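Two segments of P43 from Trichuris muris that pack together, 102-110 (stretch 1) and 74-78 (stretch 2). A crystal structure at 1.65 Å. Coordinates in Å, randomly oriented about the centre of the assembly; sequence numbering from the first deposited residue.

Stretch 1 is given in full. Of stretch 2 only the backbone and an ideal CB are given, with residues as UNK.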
# COMPACT_ATOMS: atom_id res chain seq x y z
N CYS A 102 3.03 4.53 -22.50
CA CYS A 102 2.42 5.12 -23.69
C CYS A 102 2.48 6.64 -23.52
O CYS A 102 1.57 7.25 -22.98
CB CYS A 102 0.99 4.61 -23.86
SG CYS A 102 0.91 2.84 -24.23
N HIS A 103 3.57 7.25 -23.99
CA HIS A 103 3.75 8.69 -23.85
C HIS A 103 2.87 9.52 -24.79
O HIS A 103 2.80 10.75 -24.65
CB HIS A 103 5.22 9.04 -24.09
CG HIS A 103 6.16 8.47 -23.07
ND1 HIS A 103 6.26 8.96 -21.80
CD2 HIS A 103 7.05 7.45 -23.16
CE1 HIS A 103 7.20 8.29 -21.14
NE2 HIS A 103 7.68 7.36 -21.94
N ASP A 104 2.19 8.90 -25.75
CA ASP A 104 1.23 9.64 -26.55
C ASP A 104 0.14 10.25 -25.66
O ASP A 104 -0.38 11.32 -25.96
CB ASP A 104 0.60 8.75 -27.62
CG ASP A 104 1.55 8.44 -28.77
OD1 ASP A 104 2.60 9.13 -28.94
OD2 ASP A 104 1.24 7.50 -29.52
N HIS A 105 -0.23 9.58 -24.58
CA HIS A 105 -1.29 10.11 -23.71
C HIS A 105 -0.63 10.90 -22.60
O HIS A 105 -0.40 10.39 -21.49
CB HIS A 105 -2.18 9.01 -23.20
CG HIS A 105 -3.07 8.46 -24.26
ND1 HIS A 105 -2.99 7.15 -24.67
CD2 HIS A 105 -4.03 9.04 -25.01
CE1 HIS A 105 -3.89 6.94 -25.61
NE2 HIS A 105 -4.53 8.08 -25.84
N SER A 106 -0.36 12.17 -22.90
CA SER A 106 0.55 12.99 -22.11
C SER A 106 -0.13 14.16 -21.41
O SER A 106 0.51 14.82 -20.58
CB SER A 106 1.64 13.53 -23.04
OG SER A 106 1.03 14.13 -24.18
N ASP A 107 -1.42 14.40 -21.69
CA ASP A 107 -2.12 15.50 -21.03
C ASP A 107 -2.20 15.21 -19.54
O ASP A 107 -2.35 14.06 -19.11
CB ASP A 107 -3.52 15.70 -21.63
CG ASP A 107 -3.49 16.21 -23.10
OD1 ASP A 107 -2.46 16.74 -23.59
OD2 ASP A 107 -4.55 16.09 -23.77
N ILE A 108 -2.11 16.26 -18.73
CA ILE A 108 -2.10 16.03 -17.28
C ILE A 108 -3.41 15.40 -16.81
O ILE A 108 -4.50 15.70 -17.31
CB ILE A 108 -1.79 17.34 -16.52
CG1 ILE A 108 -1.44 17.05 -15.06
CG2 ILE A 108 -2.93 18.32 -16.62
CD1 ILE A 108 -0.60 18.10 -14.36
N CYS A 109 -3.30 14.49 -15.83
CA CYS A 109 -4.47 13.86 -15.23
C CYS A 109 -5.12 14.82 -14.24
O CYS A 109 -4.45 15.36 -13.36
CB CYS A 109 -4.10 12.54 -14.51
SG CYS A 109 -3.52 11.25 -15.64
N THR A 110 -6.43 14.95 -14.32
CA THR A 110 -7.21 15.65 -13.31
C THR A 110 -8.09 14.63 -12.58
O THR A 110 -8.94 13.99 -13.21
CB THR A 110 -8.09 16.73 -13.94
OG1 THR A 110 -7.25 17.69 -14.62
CG2 THR A 110 -8.89 17.41 -12.83
N UNK A 74 -4.13 9.48 -19.49
CA UNK A 74 -3.56 10.79 -19.19
C UNK A 74 -2.20 10.57 -18.50
O UNK A 74 -1.91 9.52 -17.95
CB UNK A 74 -4.50 11.62 -18.31
N UNK A 75 -1.37 11.63 -18.53
CA UNK A 75 -0.32 11.82 -17.53
C UNK A 75 0.94 11.02 -17.71
O UNK A 75 1.77 11.00 -16.78
CB UNK A 75 -0.89 11.50 -16.15
N UNK A 76 1.12 10.39 -18.87
CA UNK A 76 2.15 9.36 -19.03
C UNK A 76 1.89 8.17 -18.08
O UNK A 76 2.82 7.43 -17.71
CB UNK A 76 3.54 9.95 -18.77
N UNK A 77 0.63 7.96 -17.69
CA UNK A 77 0.25 6.91 -16.75
C UNK A 77 -0.28 5.64 -17.43
O UNK A 77 -0.40 4.60 -16.77
CB UNK A 77 -0.81 7.45 -15.79
N UNK A 78 -0.64 5.72 -18.71
CA UNK A 78 -1.06 4.56 -19.47
C UNK A 78 0.17 3.81 -20.00
O UNK A 78 1.21 4.40 -20.29
CB UNK A 78 -1.98 4.98 -20.62

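Position 74 lies in an extended conformation (phi/psi -154/160) beside the end of stretch 1, its CA-to-CB bond running sideways. The ideal CB falls 2.9 Å from Cys109 SG, too close for an unbonded carbon and sulfur, but the separation expected across a disulfide. Any other side chain would have to coexist with that sulfur, so cysteine is strongly indicated. The deposited residue is Cys74, with chi1 near 58° (p). Its SG lies 2.0 Å from Cys109 SG in a disulfide with a chi3 of 111°, which ties the two stretches together covalently.

At position 75 phi is positive (79/12), which by itself favours glycine, and an ideal CB would lie 2.7 Å from Cys109 SG, a clash. The deposited residue is Gly75. With no side chain in the way, the backbone passes close to the disulfide, Gly75 N lying 3.6 Å from Cys109 SG; Gly75 N donates a weak hydrogen bond to Asp107 O (2.7 Å, 126°).

Position 76 also has positive phi (61/26), as the second inner residue of a type I' turn running from 74 to 77, so glycine, asparagine or aspartate would suit the backbone. Its CB points sideways, however, 4.2 Å from His103 ND1, and beyond it lies a space bordered by that imidazole and by Ser106. A polar side chain able to pair with the ring nitrogen would fit as well. The deposited His76 (chi1 -51°, m) brings its end nearer to stretch 1: its ND1 is 2.9 Å from His103 ND1 in a hydrogen bond that either ring could donate. The rings meet rim to rim, their planes at 57°, while Ser106 CA lies over one face of the His76 ring. The backbone adds a hydrogen bond from His76 N to His105 O (3.0 Å).

Position 77 points away from stretch 1, which therefore says little about its side chain; many residues would be compatible. It is Cys77, bonded covalently to a group elsewhere in the structure. Its N closes the turn onto Cys74 O at 3.0 Å.

Position 78 points toward stretch 1, with its ideal CB 4.4 Å from Cys102 CB and 4.7 Å from His105 ND1. A small residue such as alanine, serine, cysteine or threonine is plausible. The residue is Ser78 (chi1 179°, t), whose OG stays 4.2 Å from Cys102 CB and is hydrogen-bonded elsewhere in the structure. The link to stretch 1 is through the backbone: Cys102 N donates to Ser78 O (2.9 Å, 170°), and Ser78 N donates to a water that in turn donates to Cys102 O and His105 O.

Stretch 2, residues 74-78: CGHCS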
# COMPACT_ATOMS: atom_id res chain seq x y z
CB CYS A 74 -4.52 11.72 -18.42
SG CYS A 74 -5.09 11.08 -16.91
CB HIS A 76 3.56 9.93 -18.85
CG HIS A 76 3.83 11.16 -19.68
ND1 HIS A 76 4.54 11.12 -20.85
CD2 HIS A 76 3.46 12.45 -19.51
CE1 HIS A 76 4.59 12.34 -21.38
NE2 HIS A 76 3.94 13.16 -20.58
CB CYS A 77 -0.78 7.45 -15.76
SG CYS A 77 -0.16 8.78 -14.69
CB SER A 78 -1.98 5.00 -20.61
OG SER A 78 -2.40 3.92 -21.40
O HOH W 1 0.03 7.70 -20.84
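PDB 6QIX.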